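Local coordinates for piwi domain-containing protein (Vanderwaltozyma polyspora, PDB 5THE) that probably binds RNA, being the C-terminal lobe of a budding yeast Argonaute, a family that uses a small guide RNA to recognise target RNA, at residues K75-R80 / P182-I187; F83-N88 / V190-N195; L269-T274 / Y341-V346; E310-N315 / S352-I357. One frame throughout, in Å; residues are numbered along the deposited sequence.

Contact 1. Residues K75-R80 / P182-I187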
loop_
_atom_site.group_PDB
_atom_site.type_symbol
_atom_site.label_atom_id
_atom_site.label_comp_id
_atom_site.label_asym_id
_atom_site.label_seq_id
_atom_site.Cartn_x
_atom_site.Cartn_y
_atom_site.Cartn_z
ATOM N N LYS A 75 -10.321 -11.067 20.308
ATOM C CA LYS A 75 -10.186 -10.678 21.703
ATOM C C LYS A 75 -9.963 -9.173 21.807
ATOM O O LYS A 75 -9.367 -8.556 20.917
ATOM C CB LYS A 75 -9.000 -11.408 22.334
ATOM C CG LYS A 75 -9.090 -12.907 22.225
ATOM C CD LYS A 75 -9.803 -13.447 23.466
ATOM C CE LYS A 75 -8.944 -13.385 24.737
ATOM N NZ LYS A 75 -9.745 -12.996 25.960
ATOM N N GLN A 76 -10.399 -8.598 22.927
ATOM C CA GLN A 76 -10.097 -7.206 23.218
ATOM C C GLN A 76 -8.592 -6.978 23.236
ATOM O O GLN A 76 -7.830 -7.796 23.762
ATOM C CB GLN A 76 -10.695 -6.806 24.560
ATOM C CG GLN A 76 -10.731 -5.307 24.747
ATOM C CD GLN A 76 -11.273 -4.922 26.090
ATOM O OE1 GLN A 76 -10.723 -5.305 27.121
ATOM N NE2 GLN A 76 -12.368 -4.170 26.094
ATOM N N VAL A 77 -8.161 -5.874 22.626
ATOM C CA VAL A 77 -6.753 -5.499 22.549
ATOM C C VAL A 77 -6.511 -4.342 23.504
ATOM O O VAL A 77 -7.333 -3.423 23.599
ATOM C CB VAL A 77 -6.365 -5.109 21.106
ATOM C CG1 VAL A 77 -4.909 -4.708 21.020
ATOM C CG2 VAL A 77 -6.680 -6.251 20.130
ATOM N N ASN A 78 -5.384 -4.373 24.209
ATOM C CA ASN A 78 -5.009 -3.242 25.051
ATOM C C ASN A 78 -4.381 -2.154 24.193
ATOM O O ASN A 78 -3.520 -2.432 23.350
ATOM C CB ASN A 78 -4.027 -3.669 26.142
ATOM C CG ASN A 78 -4.619 -4.703 27.076
ATOM O OD1 ASN A 78 -5.634 -4.460 27.713
ATOM N ND2 ASN A 78 -3.989 -5.864 27.152
ATOM N N LEU A 79 -4.794 -0.917 24.423
ATOM C CA LEU A 79 -4.320 0.236 23.660
ATOM C C LEU A 79 -3.648 1.187 24.641
ATOM O O LEU A 79 -4.320 1.767 25.498
ATOM C CB LEU A 79 -5.470 0.926 22.923
ATOM C CG LEU A 79 -5.085 2.119 22.039
ATOM C CD1 LEU A 79 -4.170 1.663 20.925
ATOM C CD2 LEU A 79 -6.308 2.805 21.459
ATOM N N ARG A 80 -2.330 1.343 24.520
ATOM C CA ARG A 80 -1.537 2.158 25.435
ATOM C C ARG A 80 -1.085 3.422 24.718
ATOM O O ARG A 80 -0.363 3.348 23.718
ATOM C CB ARG A 80 -0.313 1.404 25.950
ATOM C CG ARG A 80 -0.612 0.282 26.921
ATOM C CD ARG A 80 -1.490 0.738 28.077
ATOM N NE ARG A 80 -0.863 1.752 28.924
ATOM C CZ ARG A 80 0.093 1.504 29.817
ATOM N NH1 ARG A 80 0.561 0.269 29.968
ATOM N NH2 ARG A 80 0.584 2.493 30.557
ATOM N N PRO A 182 3.407 -5.076 28.307
ATOM C CA PRO A 182 2.595 -6.296 28.387
ATOM C C PRO A 182 2.215 -6.790 27.002
ATOM O O PRO A 182 2.201 -6.040 26.022
ATOM C CB PRO A 182 1.355 -5.855 29.173
ATOM C CG PRO A 182 1.753 -4.593 29.864
ATOM C CD PRO A 182 2.772 -3.941 29.000
ATOM N N SER A 183 1.902 -8.079 26.929
ATOM C CA SER A 183 1.467 -8.662 25.671
ATOM C C SER A 183 0.078 -8.143 25.304
ATOM O O SER A 183 -0.625 -7.530 26.117
ATOM C CB SER A 183 1.446 -10.184 25.767
ATOM O OG SER A 183 0.526 -10.586 26.769
ATOM N N ASN A 184 -0.326 -8.405 24.061
ATOM C CA ASN A 184 -1.650 -8.010 23.592
ATOM C C ASN A 184 -1.807 -6.492 23.709
ATOM O O ASN A 184 -2.867 -5.976 24.076
ATOM C CB ASN A 184 -2.735 -8.764 24.377
ATOM C CG ASN A 184 -4.151 -8.422 23.948
ATOM O OD1 ASN A 184 -4.416 -8.107 22.789
ATOM N ND2 ASN A 184 -5.071 -8.470 24.909
ATOM N N THR A 185 -0.731 -5.762 23.416
ATOM C CA THR A 185 -0.739 -4.318 23.596
ATOM C C THR A 185 -0.377 -3.611 22.296
ATOM O O THR A 185 0.639 -3.922 21.661
ATOM C CB THR A 185 0.206 -3.898 24.726
ATOM O OG1 THR A 185 -0.378 -4.266 25.977
ATOM C CG2 THR A 185 0.409 -2.401 24.715
ATOM N N TYR A 186 -1.232 -2.673 21.904
ATOM C CA TYR A 186 -1.023 -1.816 20.751
ATOM C C TYR A 186 -0.606 -0.453 21.264
ATOM O O TYR A 186 -1.257 0.096 22.160
ATOM C CB TYR A 186 -2.306 -1.704 19.917
ATOM C CG TYR A 186 -2.064 -1.178 18.525
ATOM C CD1 TYR A 186 -1.819 0.176 18.306
ATOM C CD2 TYR A 186 -2.058 -2.038 17.428
ATOM C CE1 TYR A 186 -1.582 0.663 17.040
ATOM C CE2 TYR A 186 -1.825 -1.564 16.150
ATOM C CZ TYR A 186 -1.586 -0.213 15.964
ATOM O OH TYR A 186 -1.349 0.273 14.710
ATOM N N ILE A 187 0.481 0.086 20.723
ATOM C CA ILE A 187 0.988 1.373 21.174
ATOM C C ILE A 187 0.426 2.482 20.299
ATOM O O ILE A 187 0.495 2.408 19.070
ATOM C CB ILE A 187 2.520 1.409 21.149
ATOM C CG1 ILE A 187 3.095 0.474 22.202
ATOM C CG2 ILE A 187 2.999 2.842 21.390
ATOM C CD1 ILE A 187 4.530 0.168 21.939
#
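With CG anti to its backbone N (chi1 -180°), Asn184 reaches across to the chain just before strand 77-80, and Asn78, whose CG lies anti to its own carbonyl carbon (chi1 -62°), comes back toward it. The Asn184 amide donates from ND2 to Gln76 O at 3.1 Å. This bond lies in the plane of both groups; falling one residue before the strand, it prolongs the pairing. The backbone carbonyl Asn184 O takes the Asn78 backbone N at 3.0 Å, with a weak second bond from Asn78 ND2. The side-chain amides of Asn78 and Asn184 are turned 53° apart. Parallel pairing then runs on through Tyr186 N to Asn78 O, short at 2.7 Å and almost straight, and Arg80 N to Tyr186 O at 2.9 Å. On one face of the sheet Leu79 and Tyr186 lie side by side, CD1 to CD1 at 3.8 Å. On the other, Thr185 CG2 rests on Arg80 CG at 3.6 Å, while the arginine's NH2 hydrogen-bonds Lys122 O. The pair sits inside the parallel sheet of the MID part of the lobe. On the other edge of strand 77-85, Val77 bonds Asp116 and Asn118, and Leu79 bonds Asn118, in or next to strand 117-118. Helix 95-111 packs on Leu79, and Tyr186 runs against helix 228-241, its hydroxyl bonded to Ser216 of strand 215-219.

Contact 2. Residues F83-N88 / V190-N195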
loop_
_atom_site.group_PDB
_atom_site.type_symbol
_atom_site.label_atom_id
_atom_site.label_comp_id
_atom_site.label_asym_id
_atom_site.label_seq_id
_atom_site.Cartn_x
_atom_site.Cartn_y
_atom_site.Cartn_z
ATOM N N PHE A 83 2.546 9.607 25.080
ATOM C CA PHE A 83 2.624 10.982 24.609
ATOM C C PHE A 83 4.091 11.343 24.417
ATOM O O PHE A 83 4.861 11.403 25.382
ATOM C CB PHE A 83 1.942 11.927 25.596
ATOM C CG PHE A 83 1.724 13.314 25.058
ATOM C CD1 PHE A 83 2.715 14.276 25.155
ATOM C CD2 PHE A 83 0.529 13.655 24.458
ATOM C CE1 PHE A 83 2.522 15.553 24.652
ATOM C CE2 PHE A 83 0.327 14.934 23.958
ATOM C CZ PHE A 83 1.329 15.879 24.054
ATOM N N ILE A 84 4.486 11.567 23.169
ATOM C CA ILE A 84 5.856 11.947 22.848
ATOM C C ILE A 84 5.885 13.471 22.850
ATOM O O ILE A 84 5.373 14.120 21.935
ATOM C CB ILE A 84 6.307 11.364 21.510
ATOM C CG1 ILE A 84 6.159 9.829 21.533
ATOM C CG2 ILE A 84 7.757 11.785 21.215
ATOM C CD1 ILE A 84 7.101 9.078 22.534
ATOM N N ASN A 85 6.449 14.049 23.909
ATOM C CA ASN A 85 6.481 15.502 24.037
ATOM C C ASN A 85 7.707 16.024 23.289
ATOM O O ASN A 85 8.767 16.272 23.868
ATOM C CB ASN A 85 6.507 15.902 25.504
ATOM C CG ASN A 85 6.475 17.400 25.682
ATOM O OD1 ASN A 85 5.832 18.095 24.908
ATOM N ND2 ASN A 85 7.166 17.907 26.703
ATOM N N ASN A 86 7.573 16.171 21.969
ATOM C CA ASN A 86 8.709 16.639 21.176
ATOM C C ASN A 86 8.701 18.169 21.055
ATOM O O ASN A 86 8.705 18.743 19.972
ATOM C CB ASN A 86 8.752 15.947 19.811
ATOM C CG ASN A 86 7.443 16.068 19.034
ATOM O OD1 ASN A 86 6.368 16.172 19.616
ATOM N ND2 ASN A 86 7.538 16.045 17.709
ATOM N N ALA A 87 8.703 18.818 22.225
ATOM C CA ALA A 87 8.936 20.251 22.374
ATOM C C ALA A 87 9.797 20.466 23.616
ATOM O O ALA A 87 10.058 19.531 24.381
ATOM C CB ALA A 87 7.624 21.030 22.492
ATOM N N ASN A 88 10.244 21.706 23.825
ATOM C CA ASN A 88 11.076 22.016 24.984
ATOM C C ASN A 88 10.275 22.536 26.169
ATOM O O ASN A 88 10.871 22.909 27.181
ATOM C CB ASN A 88 12.171 23.030 24.618
ATOM C CG ASN A 88 13.139 22.485 23.598
ATOM O OD1 ASN A 88 13.318 21.276 23.491
ATOM N ND2 ASN A 88 13.769 23.367 22.842
ATOM N N VAL A 190 1.330 9.525 20.660
ATOM C CA VAL A 190 0.629 10.797 20.500
ATOM C C VAL A 190 1.692 11.885 20.454
ATOM O O VAL A 190 2.332 12.182 21.472
ATOM C CB VAL A 190 -0.374 11.039 21.633
ATOM C CG1 VAL A 190 -1.083 12.376 21.459
ATOM C CG2 VAL A 190 -1.403 9.892 21.675
ATOM N N LEU A 191 1.891 12.475 19.279
ATOM C CA LEU A 191 2.993 13.419 19.077
ATOM C C LEU A 191 2.549 14.828 19.430
ATOM O O LEU A 191 1.554 15.321 18.893
ATOM C CB LEU A 191 3.489 13.388 17.631
ATOM C CG LEU A 191 3.703 11.992 17.061
ATOM C CD1 LEU A 191 4.111 12.085 15.610
ATOM C CD2 LEU A 191 4.744 11.232 17.871
ATOM N N ARG A 192 3.302 15.489 20.313
ATOM C CA ARG A 192 2.958 16.866 20.656
ATOM C C ARG A 192 3.034 17.783 19.436
ATOM O O ARG A 192 2.192 18.671 19.265
ATOM C CB ARG A 192 3.871 17.379 21.769
ATOM C CG ARG A 192 3.712 18.873 22.055
ATOM C CD ARG A 192 3.289 19.108 23.488
ATOM N NE ARG A 192 3.113 20.520 23.811
ATOM C CZ ARG A 192 3.972 21.240 24.523
ATOM N NH1 ARG A 192 5.087 20.698 24.994
ATOM N NH2 ARG A 192 3.714 22.513 24.766
ATOM N N ARG A 193 4.031 17.589 18.576
ATOM C CA ARG A 193 4.183 18.406 17.377
ATOM C C ARG A 193 4.268 17.491 16.163
ATOM O O ARG A 193 5.016 16.509 16.180
ATOM C CB ARG A 193 5.439 19.308 17.462
ATOM C CG ARG A 193 5.627 20.070 18.804
ATOM C CD ARG A 193 4.938 21.444 18.851
ATOM N NE ARG A 193 5.829 22.539 18.450
ATOM C CZ ARG A 193 6.067 23.635 19.173
ATOM N NH1 ARG A 193 5.473 23.807 20.347
ATOM N NH2 ARG A 193 6.894 24.566 18.716
ATOM N N GLY A 194 3.509 17.820 15.107
ATOM C CA GLY A 194 3.606 17.125 13.837
ATOM C C GLY A 194 4.830 17.555 13.043
ATOM O O GLY A 194 5.635 18.382 13.475
ATOM N N ASN A 195 4.985 16.939 11.866
ATOM C CA ASN A 195 6.024 17.311 10.894
ATOM C C ASN A 195 7.442 17.178 11.453
ATOM O O ASN A 195 8.347 17.902 11.039
ATOM C CB ASN A 195 5.814 18.734 10.363
ATOM C CG ASN A 195 4.480 18.906 9.663
ATOM O OD1 ASN A 195 4.089 18.078 8.842
ATOM N ND2 ASN A 195 3.773 19.985 9.988
#
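Phe83 pairs with Val190 and Ile84 with Leu191 in parallel register, with Ile84 N bonded to Val190 O (2.8 Å) and Arg192 N bonded to Ile84 O (3.0 Å). The Phe83 ring carries Val190 O over one face, touches Val190 CG1 with CD2 at 3.6 Å, and meets Arg192 CD at its edge. Past the paired residues, asparagines take over. Asn85 and Arg192 run side by side, their flat groups nearly coplanar, and NH1 approaches a lone pair of Asn85 OD1 at 2.7 Å; the same NH1 also bonds Thr89 O. Asn86, its CG held between backbone N and carbonyl carbon (chi1 54°), grips Arg193 twice: OD1 accepts from Arg193 N at 2.9 Å and ND2 donates to Arg193 O at 3.0 Å, and also to Asp196 OD2. Ala87 CB lies over one face of the Arg193 guanidinium. Two overlapping inverse gamma turns, their hydrogen bonds weak, are centred on Asn85 and Asn86. Loops leaving the C-terminal ends of parallel strands form the binding edge of Rossmann-like folds such as the Argonaute MID domain. Leu191 packs on a uracil base of the bound RNA, consistent with the following loop reading the first guide nucleotide in Argonautes.

Contact 3. Residues L269-T274 / Y341-V346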
loop_
_atom_site.group_PDB
_atom_site.type_symbol
_atom_site.label_atom_id
_atom_site.label_comp_id
_atom_site.label_asym_id
_atom_site.label_seq_id
_atom_site.Cartn_x
_atom_site.Cartn_y
_atom_site.Cartn_z
ATOM N N LEU A 269 2.150 -9.197 -6.459
ATOM C CA LEU A 269 3.331 -8.564 -5.896
ATOM C C LEU A 269 3.378 -7.092 -6.273
ATOM O O LEU A 269 2.964 -6.705 -7.368
ATOM C CB LEU A 269 4.616 -9.215 -6.404
ATOM C CG LEU A 269 4.805 -10.722 -6.246
ATOM C CD1 LEU A 269 5.975 -11.105 -7.120
ATOM C CD2 LEU A 269 5.076 -11.049 -4.779
ATOM N N GLY A 270 3.933 -6.294 -5.380
ATOM C CA GLY A 270 4.247 -4.909 -5.686
ATOM C C GLY A 270 5.668 -4.592 -5.270
ATOM O O GLY A 270 6.113 -4.987 -4.195
ATOM N N SER A 271 6.384 -3.890 -6.143
ATOM C CA SER A 271 7.729 -3.457 -5.815
ATOM C C SER A 271 7.913 -1.984 -6.146
ATOM O O SER A 271 7.228 -1.423 -7.003
ATOM C CB SER A 271 8.796 -4.291 -6.534
ATOM O OG SER A 271 8.715 -4.127 -7.925
ATOM N N ASP A 272 8.839 -1.363 -5.428
ATOM C CA ASP A 272 9.188 0.036 -5.625
ATOM C C ASP A 272 10.663 0.176 -5.274
ATOM O O ASP A 272 11.231 -0.644 -4.547
ATOM C CB ASP A 272 8.305 0.978 -4.768
ATOM C CG ASP A 272 8.572 2.458 -5.024
ATOM O OD1 ASP A 272 8.629 2.880 -6.193
ATOM O OD2 ASP A 272 8.663 3.222 -4.045
ATOM N N VAL A 273 11.274 1.212 -5.822
ATOM C CA VAL A 273 12.620 1.627 -5.460
ATOM C C VAL A 273 12.574 3.108 -5.137
ATOM O O VAL A 273 11.922 3.884 -5.843
ATOM C CB VAL A 273 13.635 1.361 -6.591
ATOM C CG1 VAL A 273 15.057 1.645 -6.114
ATOM C CG2 VAL A 273 13.525 -0.053 -7.058
ATOM N N THR A 274 13.253 3.505 -4.069
ATOM C CA THR A 274 13.438 4.916 -3.779
ATOM C C THR A 274 14.928 5.200 -3.695
ATOM O O THR A 274 15.719 4.327 -3.318
ATOM C CB THR A 274 12.772 5.326 -2.476
ATOM O OG1 THR A 274 13.230 4.458 -1.426
ATOM C CG2 THR A 274 11.260 5.226 -2.620
ATOM N N TYR A 341 3.246 -9.319 -11.042
ATOM C CA TYR A 341 4.339 -8.507 -10.510
ATOM C C TYR A 341 4.169 -7.047 -10.937
ATOM O O TYR A 341 4.414 -6.692 -12.096
ATOM C CB TYR A 341 5.672 -9.078 -10.982
ATOM C CG TYR A 341 6.877 -8.264 -10.594
ATOM C CD1 TYR A 341 7.106 -7.916 -9.271
ATOM C CD2 TYR A 341 7.802 -7.857 -11.554
ATOM C CE1 TYR A 341 8.224 -7.162 -8.909
ATOM C CE2 TYR A 341 8.920 -7.113 -11.209
ATOM C CZ TYR A 341 9.131 -6.776 -9.884
ATOM O OH TYR A 341 10.244 -6.047 -9.528
ATOM N N PHE A 342 3.746 -6.200 -10.001
ATOM C CA PHE A 342 3.564 -4.777 -10.286
ATOM C C PHE A 342 4.841 -4.042 -9.925
ATOM O O PHE A 342 5.288 -4.103 -8.780
ATOM C CB PHE A 342 2.398 -4.178 -9.506
ATOM C CG PHE A 342 1.066 -4.521 -10.074
ATOM C CD1 PHE A 342 0.481 -3.713 -11.042
ATOM C CD2 PHE A 342 0.397 -5.645 -9.645
ATOM C CE1 PHE A 342 -0.757 -4.027 -11.568
ATOM C CE2 PHE A 342 -0.852 -5.963 -10.172
ATOM C CZ PHE A 342 -1.418 -5.150 -11.138
ATOM N N ARG A 343 5.420 -3.344 -10.893
ATOM C CA ARG A 343 6.697 -2.676 -10.687
ATOM C C ARG A 343 6.497 -1.166 -10.755
ATOM O O ARG A 343 6.072 -0.638 -11.787
ATOM C CB ARG A 343 7.720 -3.126 -11.725
ATOM C CG ARG A 343 9.009 -2.346 -11.654
ATOM C CD ARG A 343 9.700 -2.491 -10.318
ATOM N NE ARG A 343 11.136 -2.432 -10.538
ATOM C CZ ARG A 343 11.840 -1.313 -10.469
ATOM N NH1 ARG A 343 11.232 -0.181 -10.144
ATOM N NH2 ARG A 343 13.144 -1.326 -10.707
ATOM N N ASP A 344 6.810 -0.478 -9.661
ATOM C CA ASP A 344 6.688 0.974 -9.594
ATOM C C ASP A 344 8.073 1.598 -9.491
ATOM O O ASP A 344 9.049 0.950 -9.101
ATOM C CB ASP A 344 5.836 1.407 -8.392
ATOM C CG ASP A 344 5.430 2.854 -8.468
ATOM O OD1 ASP A 344 5.322 3.523 -7.426
ATOM O OD2 ASP A 344 5.218 3.332 -9.599
ATOM N N GLY A 345 8.145 2.884 -9.799
ATOM C CA GLY A 345 9.382 3.600 -9.600
ATOM C C GLY A 345 10.365 3.220 -10.681
ATOM O O GLY A 345 11.490 2.793 -10.380
ATOM N N VAL A 346 9.942 3.334 -11.944
ATOM C CA VAL A 346 10.734 2.846 -13.068
ATOM C C VAL A 346 10.580 3.781 -14.263
ATOM O O VAL A 346 9.493 4.302 -14.531
ATOM C CB VAL A 346 10.351 1.398 -13.446
ATOM C CG1 VAL A 346 8.899 1.321 -13.918
ATOM C CG2 VAL A 346 11.305 0.857 -14.496
#
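Arg343 NH1, which lies 3.8 Å from Val273 CG2 of the facing strand, is gripped by two carbonyls of its own chain. The bond from Arg343 NH1 to Asp344 O is 2.7 Å long and that to Gly345 O 3.0 Å, both oxygens close to the guanidinium plane. The arginine chain bends at chi2 and chi3, Val273 CG2 covers one face of the guanidinium, and NH2 reaches both Glu311 O and the carboxylate of Glu358, a salt bridge. Between the strands on the same face sits Ser271 OG, placed by chi1 64° between its backbone N and carbonyl carbon. Ser271 OG gives a weak bond to Tyr341 OH, whose stronger partner is Glu358 of helix 351-373. It also closes to 3.1 Å from Ser271 OG to Arg343 CD. Strands 264-274 and 339-344 are the first and fourth of the RNase H fold that defines PIWI domains, adjacent and parallel at the middle of the sheet. Leu269 O takes the N-H of Phe342 at 2.8 Å from above its carbonyl plane, with the phenylalanine ring edge near it. The pairing goes on with Ser271 N to Phe342 O and Asp344 N to Ser271 O. Near the C-terminal ends Asp272 and Asp344 lie side by side, OD1 to OD1 at 3.6 Å and carboxylate planes 25° apart. Asp496 of helix 490-515 comes close to both, consistent with the acidic cluster of RNase H-like nucleases, and Lys390 and Thr388 hold the Asp344 carboxylate.

Contact 4. Residues E310-N315 / S352-I357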
loop_
_atom_site.group_PDB
_atom_site.type_symbol
_atom_site.label_atom_id
_atom_site.label_comp_id
_atom_site.label_asym_id
_atom_site.label_seq_id
_atom_site.Cartn_x
_atom_site.Cartn_y
_atom_site.Cartn_z
ATOM N N GLU A 310 20.329 3.478 -8.155
ATOM C CA GLU A 310 20.190 2.220 -8.881
ATOM C C GLU A 310 18.708 1.894 -9.009
ATOM O O GLU A 310 18.043 1.588 -8.015
ATOM C CB GLU A 310 20.951 1.091 -8.195
ATOM C CG GLU A 310 20.671 -0.253 -8.841
ATOM C CD GLU A 310 21.761 -1.262 -8.589
ATOM O OE1 GLU A 310 22.838 -0.853 -8.105
ATOM O OE2 GLU A 310 21.540 -2.462 -8.875
ATOM N N GLU A 311 18.200 1.941 -10.239
ATOM C CA GLU A 311 16.775 1.754 -10.492
ATOM C C GLU A 311 16.367 0.291 -10.611
ATOM O O GLU A 311 15.235 -0.052 -10.253
ATOM C CB GLU A 311 16.363 2.487 -11.769
ATOM C CG GLU A 311 16.714 3.962 -11.799
ATOM C CD GLU A 311 15.988 4.702 -12.907
ATOM O OE1 GLU A 311 14.819 5.098 -12.697
ATOM O OE2 GLU A 311 16.581 4.871 -13.995
ATOM N N ILE A 312 17.243 -0.582 -11.100
ATOM C CA ILE A 312 16.897 -1.985 -11.311
ATOM C C ILE A 312 17.138 -2.754 -10.019
ATOM O O ILE A 312 18.211 -2.646 -9.406
ATOM C CB ILE A 312 17.703 -2.589 -12.475
ATOM C CG1 ILE A 312 17.428 -1.829 -13.771
ATOM C CG2 ILE A 312 17.367 -4.052 -12.653
ATOM C CD1 ILE A 312 15.963 -1.735 -14.118
ATOM N N ILE A 313 16.127 -3.509 -9.586
ATOM C CA ILE A 313 16.245 -4.334 -8.387
ATOM C C ILE A 313 16.921 -5.642 -8.768
ATOM O O ILE A 313 16.245 -6.632 -9.082
ATOM C CB ILE A 313 14.880 -4.623 -7.730
ATOM C CG1 ILE A 313 13.997 -3.375 -7.686
ATOM C CG2 ILE A 313 15.096 -5.163 -6.350
ATOM C CD1 ILE A 313 12.509 -3.671 -7.321
ATOM N N THR A 314 18.255 -5.652 -8.710
ATOM C CA THR A 314 19.037 -6.766 -9.242
ATOM C C THR A 314 18.658 -8.090 -8.601
ATOM O O THR A 314 18.577 -9.119 -9.282
ATOM C CB THR A 314 20.528 -6.510 -9.032
ATOM O OG1 THR A 314 20.869 -5.241 -9.588
ATOM C CG2 THR A 314 21.347 -7.596 -9.716
ATOM N N ASN A 315 18.457 -8.098 -7.294
ATOM C CA ASN A 315 18.195 -9.330 -6.574
ATOM C C ASN A 315 16.780 -9.334 -6.004
ATOM O O ASN A 315 16.547 -9.789 -4.883
ATOM C CB ASN A 315 19.243 -9.544 -5.483
ATOM C CG ASN A 315 19.437 -11.017 -5.131
ATOM O OD1 ASN A 315 18.938 -11.913 -5.827
ATOM N ND2 ASN A 315 20.166 -11.273 -4.043
ATOM N N SER A 352 13.361 -2.725 -20.463
ATOM C CA SER A 352 14.037 -3.919 -20.952
ATOM C C SER A 352 14.819 -4.598 -19.833
ATOM O O SER A 352 14.851 -5.836 -19.737
ATOM C CB SER A 352 14.954 -3.546 -22.117
ATOM O OG SER A 352 15.333 -4.707 -22.833
ATOM N N GLN A 353 15.431 -3.797 -18.963
ATOM C CA GLN A 353 16.180 -4.328 -17.832
ATOM C C GLN A 353 15.258 -4.889 -16.756
ATOM O O GLN A 353 15.604 -5.874 -16.098
ATOM C CB GLN A 353 17.091 -3.238 -17.263
ATOM C CG GLN A 353 18.275 -2.938 -18.159
ATOM C CD GLN A 353 19.048 -4.206 -18.506
ATOM O OE1 GLN A 353 18.850 -4.797 -19.572
ATOM N NE2 GLN A 353 19.914 -4.640 -17.598
ATOM N N VAL A 354 14.083 -4.284 -16.561
ATOM C CA VAL A 354 13.101 -4.871 -15.645
ATOM C C VAL A 354 12.779 -6.302 -16.057
ATOM O O VAL A 354 12.718 -7.215 -15.223
ATOM C CB VAL A 354 11.823 -4.011 -15.578
ATOM C CG1 VAL A 354 10.716 -4.779 -14.854
ATOM C CG2 VAL A 354 12.102 -2.659 -14.887
ATOM N N VAL A 355 12.575 -6.532 -17.350
ATOM C CA VAL A 355 12.269 -7.897 -17.771
ATOM C C VAL A 355 13.526 -8.762 -17.718
ATOM O O VAL A 355 13.535 -9.831 -17.097
ATOM C CB VAL A 355 11.621 -7.902 -19.163
ATOM C CG1 VAL A 355 11.237 -9.316 -19.554
ATOM C CG2 VAL A 355 10.373 -7.012 -19.160
ATOM N N LYS A 356 14.621 -8.290 -18.326
ATOM C CA LYS A 356 15.804 -9.137 -18.471
ATOM C C LYS A 356 16.452 -9.438 -17.128
ATOM O O LYS A 356 17.101 -10.479 -16.978
ATOM C CB LYS A 356 16.826 -8.482 -19.408
ATOM C CG LYS A 356 16.560 -8.713 -20.884
ATOM C CD LYS A 356 17.509 -7.900 -21.758
ATOM C CE LYS A 356 17.484 -8.372 -23.216
ATOM N NZ LYS A 356 16.156 -8.205 -23.875
ATOM N N ILE A 357 16.290 -8.555 -16.145
ATOM C CA ILE A 357 16.921 -8.714 -14.843
ATOM C C ILE A 357 15.913 -9.126 -13.787
ATOM O O ILE A 357 16.084 -10.150 -13.122
ATOM C CB ILE A 357 17.674 -7.434 -14.418
ATOM C CG1 ILE A 357 18.703 -7.029 -15.478
ATOM C CG2 ILE A 357 18.322 -7.656 -13.036
ATOM C CD1 ILE A 357 19.709 -8.115 -15.759
#
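Ile312 is the knuckle with which the loop 310-315 rests on helix 351-373, both belonging to the RNase H-like PIWI domain: the loop follows strand 300-305, and the helix comes soon after strand 339-344. The two branches of this isoleucine touch separate places on the helix. CD1, at the end of the CG1 branch, lies 3.7 Å from Gln353 CB and 4.0 Å from Val354 CG2. The other branch, CG2, points at Ile357, one turn further on, and meets its CG2 at 3.7 Å. The first torsion sends the branches apart, CG1 anti to the carbonyl carbon (chi1 -60°) and CG2 anti to the backbone N, and chi2 of -54° places CD1. The side chain crosses both Gln353 and Ile357 at about a right angle. Thr314 adds its backbone, CA standing 4.0 Å from Ile357 CG2. Contact across the pair is thus purely apolar, and it lies near the surface of the lobe.

Polar bonds hold the loop from outside this layer. Gln305 NE2 bonds the carbonyls of both Glu310 and Ile312, and Glu358 OE1, next along the helix, receives the N-H of Ile313. Ile313, centre of an inverse gamma turn, packs on Met303 and Gln305 of strand 300-305. On the helix side, Val354 is backed by Leu457 of strand 452-459 and by Val346. Within the loop itself, Thr314 OG1 donates to Glu310 OE2 at 2.9 Å, meeting that oxygen nearly end-on to its C-O bond.

How the contacts relate
Contacts 1 and 2 are two stations on the same pair of parallel strands, 77-85 and 185-191, their centres 22 Å apart; contact 2 lies at the C-terminal ends, about 3 Å (nearest atoms) from the bound RNA. Contacts 3 and 4 follow later in the chain, in the RNase H-like PIWI part, with centres 11 Å apart. They interlock in sequence and in space: Glu311 O lies 2.5 Å from Arg343 NH2, a probable hydrogen bond, and Val273 packs on Ile313. The two groups are separate, contact 1 being 34 Å from contact 3 between centres. The lobe thus joins an RNA-contacting MID sheet to a PIWI sheet whose acidic residues fit a nuclease centre.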